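Side-chain contacts in flavodoxin (Bacillus cereus, PDB 6GAQ), which binds flavin mononucleotide and transfers electrons, probably serving as a low-potential donor to a number of redox enzymes: residues A[28-33]-A[38-43]; A[69-74]-A[110-115]; A[81-86]-A[117-122]; A[123-128]-A[147-152]. One frame throughout, in Å; residues are numbered along the deposited sequence.

Interaction 1 of 4, residues A[28-33]-A[38-43]; sequences LIKVSL and HEVVLQ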
loop_
_atom_site.group_PDB
_atom_site.type_symbol
_atom_site.label_atom_id
_atom_site.label_comp_id
_atom_site.label_asym_id
_atom_site.label_seq_id
_atom_site.Cartn_x
_atom_site.Cartn_y
_atom_site.Cartn_z
ATOM N N LEU A 28 -4.531 -8.424 -6.406
ATOM C CA LEU A 28 -3.449 -9.280 -6.879
ATOM C C LEU A 28 -2.456 -9.581 -5.763
ATOM O O LEU A 28 -2.004 -10.723 -5.616
ATOM C CB LEU A 28 -2.742 -8.626 -8.066
ATOM C CG LEU A 28 -3.525 -8.538 -9.378
ATOM C CD1 LEU A 28 -2.888 -7.526 -10.316
ATOM C CD2 LEU A 28 -3.615 -9.902 -10.045
ATOM N N ILE A 29 -2.110 -8.572 -4.961
ATOM C CA ILE A 29 -1.139 -8.775 -3.890
ATOM C C ILE A 29 -1.685 -9.738 -2.843
ATOM O O ILE A 29 -0.954 -10.593 -2.327
ATOM C CB ILE A 29 -0.745 -7.422 -3.269
ATOM C CG1 ILE A 29 -0.086 -6.527 -4.320
ATOM C CG2 ILE A 29 0.184 -7.624 -2.082
ATOM C CD1 ILE A 29 0.008 -5.076 -3.910
ATOM N N LYS A 30 -2.975 -9.622 -2.516
ATOM C CA LYS A 30 -3.569 -10.503 -1.514
ATOM C C LYS A 30 -3.519 -11.960 -1.955
ATOM O O LYS A 30 -3.207 -12.849 -1.153
ATOM C CB LYS A 30 -5.012 -10.084 -1.232
ATOM C CG LYS A 30 -5.860 -11.188 -0.618
ATOM C CD LYS A 30 -7.243 -10.692 -0.236
ATOM C CE LYS A 30 -8.085 -11.823 0.328
ATOM N NZ LYS A 30 -7.346 -12.579 1.378
ATOM N N VAL A 31 -3.821 -12.222 -3.227
ATOM C CA VAL A 31 -3.849 -13.595 -3.723
ATOM C C VAL A 31 -2.464 -14.226 -3.637
ATOM O O VAL A 31 -2.319 -15.391 -3.246
ATOM C CB VAL A 31 -4.410 -13.627 -5.157
ATOM C CG1 VAL A 31 -4.086 -14.941 -5.825
ATOM C CG2 VAL A 31 -5.914 -13.397 -5.137
ATOM N N SER A 32 -1.423 -13.467 -3.991
ATOM C CA SER A 32 -0.058 -13.962 -3.827
ATOM C C SER A 32 0.248 -14.230 -2.361
ATOM O O SER A 32 0.796 -15.281 -2.008
ATOM C CB SER A 32 0.943 -12.961 -4.402
ATOM O OG SER A 32 2.262 -13.264 -3.983
ATOM N N LEU A 33 -0.100 -13.280 -1.491
ATOM C CA LEU A 33 0.108 -13.463 -0.062
ATOM C C LEU A 33 -0.763 -14.572 0.508
ATOM O O LEU A 33 -0.460 -15.081 1.589
ATOM C CB LEU A 33 -0.162 -12.155 0.681
ATOM C CG LEU A 33 0.859 -11.033 0.502
ATOM C CD1 LEU A 33 0.418 -9.793 1.262
ATOM C CD2 LEU A 33 2.235 -11.487 0.957
ATOM N N HIS A 38 -0.240 -17.097 4.849
ATOM C CA HIS A 38 -0.394 -15.900 5.657
ATOM C C HIS A 38 -1.873 -15.554 5.814
ATOM O O HIS A 38 -2.727 -15.990 5.038
ATOM C CB HIS A 38 0.340 -14.716 5.019
ATOM C CG HIS A 38 1.833 -14.838 5.036
ATOM N ND1 HIS A 38 2.529 -15.358 6.105
ATOM C CD2 HIS A 38 2.764 -14.492 4.114
ATOM C CE1 HIS A 38 3.824 -15.332 5.841
ATOM N NE2 HIS A 38 3.993 -14.813 4.639
ATOM N N GLU A 39 -2.166 -14.750 6.833
ATOM C CA GLU A 39 -3.518 -14.267 7.097
ATOM C C GLU A 39 -3.621 -12.846 6.554
ATOM O O GLU A 39 -3.065 -11.910 7.138
ATOM C CB GLU A 39 -3.827 -14.318 8.591
ATOM C CG GLU A 39 -5.113 -15.047 8.940
ATOM C CD GLU A 39 -5.293 -15.218 10.435
ATOM O OE1 GLU A 39 -4.338 -14.930 11.186
ATOM O OE2 GLU A 39 -6.390 -15.641 10.858
ATOM N N VAL A 40 -4.334 -12.685 5.443
ATOM C CA VAL A 40 -4.318 -11.451 4.664
ATOM C C VAL A 40 -5.698 -10.812 4.734
ATOM O O VAL A 40 -6.673 -11.352 4.197
ATOM C CB VAL A 40 -3.901 -11.708 3.211
ATOM C CG1 VAL A 40 -3.681 -10.395 2.478
ATOM C CG2 VAL A 40 -2.649 -12.571 3.171
ATOM N N VAL A 41 -5.779 -9.651 5.383
ATOM C CA VAL A 41 -7.006 -8.865 5.472
ATOM C C VAL A 41 -6.930 -7.728 4.464
ATOM O O VAL A 41 -5.882 -7.087 4.309
ATOM C CB VAL A 41 -7.222 -8.331 6.902
ATOM C CG1 VAL A 41 -8.425 -7.397 6.958
ATOM C CG2 VAL A 41 -7.396 -9.485 7.878
ATOM N N LEU A 42 -8.040 -7.479 3.771
ATOM C CA LEU A 42 -8.119 -6.477 2.714
ATOM C C LEU A 42 -9.157 -5.435 3.106
ATOM O O LEU A 42 -10.343 -5.759 3.238
ATOM C CB LEU A 42 -8.481 -7.135 1.379
ATOM C CG LEU A 42 -8.412 -6.320 0.089
ATOM C CD1 LEU A 42 -6.978 -6.213 -0.403
ATOM C CD2 LEU A 42 -9.299 -6.954 -0.972
ATOM N N GLN A 43 -8.717 -4.190 3.287
ATOM C CA GLN A 43 -9.587 -3.133 3.781
ATOM C C GLN A 43 -9.347 -1.842 3.013
ATOM O O GLN A 43 -8.257 -1.606 2.487
ATOM C CB GLN A 43 -9.367 -2.873 5.278
ATOM C CG GLN A 43 -9.951 -3.926 6.200
ATOM C CD GLN A 43 -9.952 -3.488 7.652
ATOM O OE1 GLN A 43 -9.499 -2.392 7.982
ATOM N NE2 GLN A 43 -10.461 -4.345 8.528
#
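The aliphatic chain of K30 crosses V40 obliquely, with K30 CG 3.9 Å from V40 CG1, and farther out K30 CD passes 4.1 Å from L42 CB. The lysine thus serves both the apolar and the polar half of this helix-strand contact. Its chain runs extended as far as CE and then bends at its last torsion (chi4 49°), which turns the ammonium back to the strand. There K30 NZ donates a hydrogen bond of 3.1 Å to V40 O. The C=O...N angle is 137°, and the donor is tilted out of the carbonyl plane. One turn along the helix, L33 covers the other branch of the same valine, L33 CB meeting V40 CG2 at 3.5 Å. The two methyls of V40 are thus divided between K30 and L33. At the end of the helical segment the backbone takes part as well, for L33 O lies 3.5 Å from H38 CB.

Outside this shell, K30 NZ also has a long, weak ion pair with D34 OD1. I13, on the adjoining strand 11-16, touches K30, V40 and L42, while I11 of that strand packs on L33, so the helix rests on two neighbouring strands at once. The axes of the short segments 28-33 and 40-43 approach to 8.9 Å and run nearly antiparallel, at 168°. This is the geometry expected when a helix returns the chain across a sheet to its next parallel strand: the second half of a beta-alpha-beta crossover, here strand 11-16, helix 21-35 and edge strand 40-44 of the flavodoxin fold.

Interaction 2 of 4, residues A[69-74]-A[110-115]; sequences GELPFE and TIFEER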
loop_
_atom_site.group_PDB
_atom_site.type_symbol
_atom_site.label_atom_id
_atom_site.label_comp_id
_atom_site.label_asym_id
_atom_site.label_seq_id
_atom_site.Cartn_x
_atom_site.Cartn_y
_atom_site.Cartn_z
ATOM N N GLY A 69 0.358 15.715 -7.358
ATOM C CA GLY A 69 1.093 14.793 -6.513
ATOM C C GLY A 69 0.610 14.720 -5.085
ATOM O O GLY A 69 1.322 14.197 -4.225
ATOM N N GLU A 70 -0.583 15.234 -4.804
ATOM C CA GLU A 70 -1.137 15.201 -3.461
ATOM C C GLU A 70 -1.912 13.911 -3.236
ATOM O O GLU A 70 -2.421 13.295 -4.177
ATOM C CB GLU A 70 -2.056 16.400 -3.221
ATOM C CG GLU A 70 -1.380 17.752 -3.355
ATOM C CD GLU A 70 -2.271 18.891 -2.893
ATOM O OE1 GLU A 70 -2.189 19.266 -1.706
ATOM O OE2 GLU A 70 -3.053 19.407 -3.718
ATOM N N LEU A 71 -1.991 13.505 -1.972
ATOM C CA LEU A 71 -2.838 12.385 -1.610
ATOM C C LEU A 71 -4.293 12.722 -1.924
ATOM O O LEU A 71 -4.700 13.886 -1.846
ATOM C CB LEU A 71 -2.692 12.057 -0.126
ATOM C CG LEU A 71 -1.335 11.550 0.356
ATOM C CD1 LEU A 71 -1.407 11.180 1.825
ATOM C CD2 LEU A 71 -0.891 10.361 -0.469
ATOM N N PRO A 72 -5.099 11.729 -2.294
ATOM C CA PRO A 72 -6.531 11.981 -2.464
ATOM C C PRO A 72 -7.165 12.383 -1.143
ATOM O O PRO A 72 -6.641 12.112 -0.059
ATOM C CB PRO A 72 -7.077 10.638 -2.966
ATOM C CG PRO A 72 -6.054 9.629 -2.563
ATOM C CD PRO A 72 -4.736 10.336 -2.600
ATOM N N PHE A 73 -8.314 13.056 -1.251
ATOM C CA PHE A 73 -9.029 13.538 -0.072
ATOM C C PHE A 73 -9.288 12.428 0.938
ATOM O O PHE A 73 -9.312 12.679 2.148
ATOM C CB PHE A 73 -10.352 14.171 -0.504
ATOM C CG PHE A 73 -10.941 13.550 -1.742
ATOM C CD1 PHE A 73 -11.018 14.269 -2.921
ATOM C CD2 PHE A 73 -11.414 12.245 -1.726
ATOM C CE1 PHE A 73 -11.555 13.703 -4.062
ATOM C CE2 PHE A 73 -11.952 11.672 -2.867
ATOM C CZ PHE A 73 -12.022 12.404 -4.035
ATOM N N GLU A 74 -9.470 11.196 0.461
ATOM C CA GLU A 74 -9.811 10.080 1.334
ATOM C C GLU A 74 -8.608 9.583 2.126
ATOM O O GLU A 74 -8.770 9.073 3.240
ATOM C CB GLU A 74 -10.390 8.943 0.496
ATOM C CG GLU A 74 -9.750 8.857 -0.886
ATOM C CD GLU A 74 -10.524 7.980 -1.846
ATOM O OE1 GLU A 74 -11.146 8.527 -2.780
ATOM O OE2 GLU A 74 -10.502 6.742 -1.674
ATOM N N THR A 110 5.559 7.595 -2.369
ATOM C CA THR A 110 6.617 8.219 -1.581
ATOM C C THR A 110 6.070 8.801 -0.283
ATOM O O THR A 110 6.713 8.700 0.768
ATOM C CB THR A 110 7.311 9.307 -2.401
ATOM O OG1 THR A 110 7.653 8.793 -3.694
ATOM C CG2 THR A 110 8.573 9.787 -1.695
ATOM N N ILE A 111 4.883 9.409 -0.340
ATOM C CA ILE A 111 4.307 10.048 0.842
ATOM C C ILE A 111 4.078 9.023 1.945
ATOM O O ILE A 111 4.504 9.211 3.091
ATOM C CB ILE A 111 3.003 10.777 0.473
ATOM C CG1 ILE A 111 3.293 11.949 -0.467
ATOM C CG2 ILE A 111 2.286 11.252 1.727
ATOM C CD1 ILE A 111 2.055 12.544 -1.102
ATOM N N PHE A 112 3.403 7.920 1.615
ATOM C CA PHE A 112 3.113 6.907 2.623
ATOM C C PHE A 112 4.375 6.194 3.088
ATOM O O PHE A 112 4.433 5.723 4.230
ATOM C CB PHE A 112 2.101 5.899 2.080
ATOM C CG PHE A 112 0.680 6.372 2.156
ATOM C CD1 PHE A 112 0.020 6.429 3.372
ATOM C CD2 PHE A 112 0.004 6.765 1.014
ATOM C CE1 PHE A 112 -1.288 6.866 3.447
ATOM C CE2 PHE A 112 -1.305 7.203 1.083
ATOM C CZ PHE A 112 -1.951 7.254 2.301
ATOM N N GLU A 113 5.393 6.105 2.230
ATOM C CA GLU A 113 6.639 5.465 2.638
ATOM C C GLU A 113 7.365 6.297 3.687
ATOM O O GLU A 113 7.906 5.751 4.656
ATOM C CB GLU A 113 7.532 5.228 1.423
ATOM C CG GLU A 113 7.451 3.816 0.873
ATOM C CD GLU A 113 8.202 3.652 -0.431
ATOM O OE1 GLU A 113 7.555 3.352 -1.454
ATOM O OE2 GLU A 113 9.440 3.821 -0.434
ATOM N N GLU A 114 7.388 7.620 3.512
ATOM C CA GLU A 114 8.009 8.482 4.512
ATOM C C GLU A 114 7.239 8.444 5.824
ATOM O O GLU A 114 7.842 8.387 6.902
ATOM C CB GLU A 114 8.100 9.917 3.991
ATOM C CG GLU A 114 8.971 10.085 2.760
ATOM C CD GLU A 114 8.757 11.423 2.081
ATOM O OE1 GLU A 114 7.857 12.173 2.515
ATOM O OE2 GLU A 114 9.487 11.726 1.115
ATOM N N ARG A 115 5.906 8.469 5.752
ATOM C CA ARG A 115 5.097 8.481 6.965
ATOM C C ARG A 115 5.281 7.199 7.767
ATOM O O ARG A 115 5.425 7.244 8.994
ATOM C CB ARG A 115 3.625 8.692 6.611
ATOM C CG ARG A 115 2.656 8.384 7.742
ATOM C CD ARG A 115 2.853 9.323 8.925
ATOM N NE ARG A 115 2.107 10.569 8.774
ATOM C CZ ARG A 115 2.659 11.779 8.806
ATOM N NH1 ARG A 115 3.966 11.910 8.985
ATOM N NH2 ARG A 115 1.902 12.859 8.661
#
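G69 touches I111 through its backbone alone: G69 O lies 3.6 Å from I111 CD1, the end of the isoleucine's longer branch. The N of the same glycine donates a hydrogen bond to O4 of the flavin mononucleotide, so I111 packs on a residue that binds the cofactor. After E70 has carried the chain past, L71 supplies most of the apolar contact. Its side chain and that of I111 slide past one another in opposite directions, with L71 CD1 3.7 Å from I111 CG2 and L71 CD2 an equal 3.7 Å from I111 CD1. The second methyl is shared, because L71 CD2 also approaches F112 CE2 to 3.5 Å, at an oblique angle to the ring.

The example belongs to a familiar pattern of the flavodoxin fold, in which a loop following a central strand binds the isoalloxazine and then leads into the next helix. Here the loop follows strand 58-63, helix 73-81 comes after it, and helix 107-117 is the wall against which it leans. F112 reaches the contact with CG placed beside its own backbone N (chi1 -81°), and its ring is held between L61, S63 and V94 of the sheet and A75, F78 and H79 of helix 73-81. The other methyl of the leucine meets this ring too, L71 CD1 lying 4.0 Å from F112 CZ. L71 packs in addition on H79, so that this histidine touches both the leucine and the phenylalanine.

Interaction 3 of 4, residues A[81-86]-A[117-122]; sequences DLENID and VERGAE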
loop_
_atom_site.group_PDB
_atom_site.type_symbol
_atom_site.label_atom_id
_atom_site.label_comp_id
_atom_site.label_asym_id
_atom_site.label_seq_id
_atom_site.Cartn_x
_atom_site.Cartn_y
_atom_site.Cartn_z
ATOM N N ASP A 81 -3.938 10.611 10.235
ATOM C CA ASP A 81 -4.359 9.771 11.352
ATOM C C ASP A 81 -3.223 8.913 11.890
ATOM O O ASP A 81 -3.259 8.520 13.061
ATOM C CB ASP A 81 -5.523 8.877 10.919
ATOM C CG ASP A 81 -6.320 8.346 12.090
ATOM O OD1 ASP A 81 -6.052 8.764 13.235
ATOM O OD2 ASP A 81 -7.219 7.509 11.863
ATOM N N LEU A 82 -2.219 8.613 11.067
ATOM C CA LEU A 82 -1.100 7.796 11.516
ATOM C C LEU A 82 -0.203 8.520 12.510
ATOM O O LEU A 82 0.635 7.870 13.140
ATOM C CB LEU A 82 -0.269 7.340 10.313
ATOM C CG LEU A 82 -0.902 6.288 9.398
ATOM C CD1 LEU A 82 -0.341 6.385 7.988
ATOM C CD2 LEU A 82 -0.693 4.891 9.953
ATOM N N GLU A 83 -0.383 9.833 12.687
ATOM C CA GLU A 83 0.564 10.646 13.447
ATOM C C GLU A 83 0.760 10.150 14.876
ATOM O O GLU A 83 1.812 10.399 15.477
ATOM C CB GLU A 83 0.091 12.104 13.454
ATOM C CG GLU A 83 1.004 13.086 14.184
ATOM C CD GLU A 83 2.358 13.239 13.521
ATOM O OE1 GLU A 83 2.432 13.114 12.280
ATOM O OE2 GLU A 83 3.349 13.485 14.241
ATOM N N ASN A 84 -0.218 9.436 15.431
ATOM C CA ASN A 84 -0.236 9.117 16.853
ATOM C C ASN A 84 -0.197 7.616 17.119
ATOM O O ASN A 84 -0.901 7.114 17.998
ATOM C CB ASN A 84 -1.461 9.730 17.526
ATOM C CG ASN A 84 -1.260 11.185 17.889
ATOM O OD1 ASN A 84 -0.229 11.782 17.579
ATOM N ND2 ASN A 84 -2.247 11.766 18.563
ATOM N N ILE A 85 0.627 6.873 16.383
ATOM C CA ILE A 85 0.811 5.448 16.645
ATOM C C ILE A 85 2.268 5.075 16.416
ATOM O O ILE A 85 2.931 5.615 15.524
ATOM C CB ILE A 85 -0.112 4.563 15.780
ATOM C CG1 ILE A 85 -0.098 5.010 14.319
ATOM C CG2 ILE A 85 -1.526 4.543 16.335
ATOM C CD1 ILE A 85 -0.466 3.905 13.363
ATOM N N ASP A 86 2.757 4.134 17.224
ATOM C CA ASP A 86 4.121 3.625 17.135
ATOM C C ASP A 86 4.094 2.321 16.347
ATOM O O ASP A 86 3.514 1.328 16.798
ATOM C CB ASP A 86 4.707 3.415 18.531
ATOM C CG ASP A 86 6.179 3.056 18.500
ATOM O OD1 ASP A 86 6.784 3.092 17.408
ATOM O OD2 ASP A 86 6.730 2.732 19.573
ATOM N N VAL A 117 7.880 5.164 7.748
ATOM C CA VAL A 117 9.216 5.203 8.335
ATOM C C VAL A 117 9.277 6.240 9.449
ATOM O O VAL A 117 9.939 6.034 10.475
ATOM C CB VAL A 117 10.269 5.471 7.243
ATOM C CG1 VAL A 117 11.643 5.684 7.860
ATOM C CG2 VAL A 117 10.306 4.318 6.252
ATOM N N GLU A 118 8.573 7.362 9.276
ATOM C CA GLU A 118 8.515 8.405 10.296
ATOM C C GLU A 118 7.903 7.919 11.604
ATOM O O GLU A 118 8.003 8.623 12.615
ATOM C CB GLU A 118 7.718 9.600 9.764
ATOM C CG GLU A 118 8.025 10.933 10.429
ATOM C CD GLU A 118 7.341 12.096 9.733
ATOM O OE1 GLU A 118 6.689 11.866 8.692
ATOM O OE2 GLU A 118 7.451 13.237 10.228
ATOM N N ARG A 119 7.282 6.737 11.614
ATOM C CA ARG A 119 6.608 6.220 12.799
ATOM C C ARG A 119 7.198 4.895 13.272
ATOM O O ARG A 119 6.569 4.189 14.067
ATOM C CB ARG A 119 5.111 6.076 12.531
ATOM C CG ARG A 119 4.425 7.406 12.284
ATOM C CD ARG A 119 3.615 7.845 13.480
ATOM N NE ARG A 119 4.400 7.876 14.709
ATOM C CZ ARG A 119 4.840 8.989 15.283
ATOM N NH1 ARG A 119 4.572 10.170 14.742
ATOM N NH2 ARG A 119 5.548 8.922 16.402
ATOM N N GLY A 120 8.392 4.541 12.800
ATOM C CA GLY A 120 9.115 3.396 13.315
ATOM C C GLY A 120 8.937 2.098 12.557
ATOM O O GLY A 120 9.527 1.087 12.959
ATOM N N ALA A 121 8.155 2.087 11.483
ATOM C CA ALA A 121 7.941 0.856 10.738
ATOM C C ALA A 121 9.187 0.478 9.942
ATOM O O ALA A 121 9.940 1.337 9.477
ATOM C CB ALA A 121 6.745 1.003 9.797
ATOM N N GLU A 122 9.404 -0.828 9.796
ATOM C CA GLU A 122 10.523 -1.344 9.011
ATOM C C GLU A 122 10.067 -1.471 7.563
ATOM O O GLU A 122 9.364 -2.418 7.201
ATOM C CB GLU A 122 11.012 -2.680 9.558
ATOM C CG GLU A 122 12.173 -3.269 8.764
ATOM C CD GLU A 122 12.499 -4.697 9.157
ATOM O OE1 GLU A 122 13.516 -5.233 8.667
ATOM O OE2 GLU A 122 11.740 -5.286 9.954
#
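Where helix 107-117 ends in a Schellman motif, with G120 at the C-prime position, the side chain of R119 reaches across to the neighbouring loop 81-86. V117 to G120 form a type I turn, and G120 N bonds back to V117 O at 3.2 Å. The arginine is bent at chi2 and chi3, a course that threads its chain among three backbone carbonyls. R119 CD comes within 3.0 Å of L82 O. Next along the chain, R119 NE makes a short but weak hydrogen bond of 2.8 Å to I85 O, the N-H...O angle being only 117°. E83 O lies over one face of the guanidinium; it sits 2.9 Å from R119 NH1, yet the angle is too poor for a hydrogen bond.

Charge is met by the side chain of the same glutamate: E83 OE2 forms a salt bridge of 3.6 Å to R119 NH1, with carboxylate and guanidinium planes 82° apart. E83 OE1 has a long, weak ion pair with R115, while D86 OD1 bonds to A88 N. A backbone hydrogen bond between R119 and L87 continues the join. The Schellman motif thus ends helix 107-117 beside the loop after helix 73-81 and leads into strand 122-131 of the flavodoxin fold.

Interaction 4 of 4, residues A[123-128]-A[147-152]; sequences LVQEGL and AIAFAE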
loop_
_atom_site.group_PDB
_atom_site.type_symbol
_atom_site.label_atom_id
_atom_site.label_comp_id
_atom_site.label_asym_id
_atom_site.label_seq_id
_atom_site.Cartn_x
_atom_site.Cartn_y
_atom_site.Cartn_z
ATOM N N LEU A 123 10.463 -0.510 6.734
ATOM C CA LEU A 123 10.141 -0.531 5.311
ATOM C C LEU A 123 11.056 -1.536 4.622
ATOM O O LEU A 123 12.265 -1.310 4.511
ATOM C CB LEU A 123 10.294 0.864 4.715
ATOM C CG LEU A 123 9.880 1.039 3.255
ATOM C CD1 LEU A 123 8.427 0.638 3.063
ATOM C CD2 LEU A 123 10.110 2.474 2.821
ATOM N N VAL A 124 10.482 -2.645 4.153
ATOM C CA VAL A 124 11.291 -3.759 3.672
ATOM C C VAL A 124 11.673 -3.655 2.198
ATOM O O VAL A 124 12.625 -4.325 1.771
ATOM C CB VAL A 124 10.570 -5.098 3.916
ATOM C CG1 VAL A 124 10.564 -5.433 5.400
ATOM C CG2 VAL A 124 9.153 -5.046 3.369
ATOM N N GLN A 125 10.970 -2.844 1.409
ATOM C CA GLN A 125 11.281 -2.743 -0.011
ATOM C C GLN A 125 10.672 -1.470 -0.579
ATOM O O GLN A 125 9.750 -0.886 -0.004
ATOM C CB GLN A 125 10.780 -3.970 -0.783
ATOM C CG GLN A 125 9.292 -4.237 -0.634
ATOM C CD GLN A 125 8.910 -5.641 -1.064
ATOM O OE1 GLN A 125 9.518 -6.621 -0.632
ATOM N NE2 GLN A 125 7.902 -5.743 -1.919
ATOM N N GLU A 126 11.209 -1.053 -1.724
ATOM C CA GLU A 126 10.710 0.128 -2.413
ATOM C C GLU A 126 9.298 -0.116 -2.935
ATOM O O GLU A 126 8.912 -1.245 -3.250
ATOM C CB GLU A 126 11.647 0.506 -3.563
ATOM C CG GLU A 126 11.299 1.807 -4.279
ATOM C CD GLU A 126 11.206 2.992 -3.335
ATOM O OE1 GLU A 126 12.046 3.095 -2.417
ATOM O OE2 GLU A 126 10.291 3.823 -3.516
ATOM N N GLY A 127 8.525 0.964 -3.022
ATOM C CA GLY A 127 7.122 0.838 -3.356
ATOM C C GLY A 127 6.891 0.373 -4.780
ATOM O O GLY A 127 7.716 0.566 -5.675
ATOM N N LEU A 128 5.734 -0.254 -4.981
ATOM C CA LEU A 128 5.296 -0.699 -6.295
ATOM C C LEU A 128 4.534 0.428 -6.982
ATOM O O LEU A 128 3.572 0.966 -6.425
ATOM C CB LEU A 128 4.415 -1.944 -6.173
ATOM C CG LEU A 128 3.471 -2.278 -7.328
ATOM C CD1 LEU A 128 4.250 -2.758 -8.544
ATOM C CD2 LEU A 128 2.447 -3.319 -6.891
ATOM N N ALA A 147 4.730 -8.689 -4.389
ATOM C CA ALA A 147 4.107 -9.406 -3.282
ATOM C C ALA A 147 4.958 -10.579 -2.810
ATOM O O ALA A 147 4.975 -10.886 -1.613
ATOM C CB ALA A 147 2.716 -9.890 -3.687
ATOM N N ILE A 148 5.667 -11.241 -3.726
ATOM C CA ILE A 148 6.489 -12.384 -3.341
ATOM C C ILE A 148 7.695 -11.927 -2.530
ATOM O O ILE A 148 8.061 -12.554 -1.529
ATOM C CB ILE A 148 6.906 -13.184 -4.588
ATOM C CG1 ILE A 148 5.721 -13.995 -5.119
ATOM C CG2 ILE A 148 8.078 -14.103 -4.274
ATOM C CD1 ILE A 148 5.952 -14.590 -6.490
ATOM N N ALA A 149 8.329 -10.825 -2.943
ATOM C CA ALA A 149 9.466 -10.302 -2.191
ATOM C C ALA A 149 9.049 -9.878 -0.788
ATOM O O ALA A 149 9.810 -10.045 0.172
ATOM C CB ALA A 149 10.100 -9.131 -2.940
ATOM N N PHE A 150 7.842 -9.323 -0.652
ATOM C CA PHE A 150 7.325 -8.994 0.671
ATOM C C PHE A 150 7.132 -10.251 1.508
ATOM O O PHE A 150 7.429 -10.261 2.709
ATOM C CB PHE A 150 6.010 -8.226 0.542
ATOM C CG PHE A 150 5.511 -7.650 1.836
ATOM C CD1 PHE A 150 6.007 -6.448 2.312
ATOM C CD2 PHE A 150 4.538 -8.307 2.573
ATOM C CE1 PHE A 150 5.547 -5.913 3.502
ATOM C CE2 PHE A 150 4.073 -7.776 3.762
ATOM C CZ PHE A 150 4.578 -6.578 4.227
ATOM N N ALA A 151 6.638 -11.326 0.889
ATOM C CA ALA A 151 6.477 -12.586 1.606
ATOM C C ALA A 151 7.822 -13.183 1.995
ATOM O O ALA A 151 7.926 -13.848 3.033
ATOM C CB ALA A 151 5.680 -13.575 0.758
ATOM N N GLU A 152 8.858 -12.962 1.181
ATOM C CA GLU A 152 10.187 -13.447 1.532
ATOM C C GLU A 152 10.730 -12.745 2.769
ATOM O O GLU A 152 11.574 -13.305 3.478
ATOM C CB GLU A 152 11.143 -13.265 0.352
ATOM C CG GLU A 152 11.001 -14.326 -0.728
ATOM C CD GLU A 152 11.703 -13.945 -2.016
ATOM O OE1 GLU A 152 11.498 -14.640 -3.034
ATOM O OE2 GLU A 152 12.461 -12.951 -2.012
#
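This is a small, mixed contact of apolar and amide groups, in which V124 and Q125, at the irregular middle of edge strand 122-131, meet A149 and F150 on the C-terminal helix 137-152. The apolar half is a methyl against a ring. V124 CG2 lies 3.6 Å from F150 CD1 and 3.7 Å from F150 CE1, its two nearest ring atoms, and oblique to the ring plane. With CG anti to the backbone N (chi1 -171°), the ring of F150 extends as far as V124.

The polar half belongs to Q125. Its CG sits between the backbone N and the carbonyl carbon (chi1 57°), and the extended chain beyond it carries the amide across to the helix. Amide and phenylalanine ring are almost perpendicular, at 87°. Q125 OE1 packs 3.5 Å from A149 CB and stands 3.2 Å from F150 N, where the poor angle rules out a hydrogen bond. What anchors the amide lies a little to either end of the helical segment: Q125 NE2 donates to F146 O, and K153 NZ gives Q125 OE1 a weak bond.

On the sheet, F150 packs on A93 of strand 91-98, the neighbour of the edge strand, and its ring also meets that of F154. Helix 137-152 is flanked in turn by helix 21-35, where A147 packs on I29 and S32, while L123 of the strand touches E113 and V117 of helix 107-117.

Along the chain, interaction 1 closes before all the others open; interactions 2 and 3 alternate their segments, and interaction 4 comes last. Interactions 1 and 4, centres about 13 Å apart, both reach the five-stranded parallel sheet, at its edge strands 40-44 and 122-131, and touch where helices 21-35 and 137-152 pack side by side. Interaction 2 lies on helix 107-117 and interaction 3 at its C-terminal end, centres about 14 Å apart; R115 meets L82 between them. Interaction 4 also touches both, joining the pairs. Interactions 1 and 2 lie on opposite sides of the chain's centre, their own centres about 22 Å apart. Interaction 2 alone contains a flavin-binding residue; the others tie helices, loops and strands together.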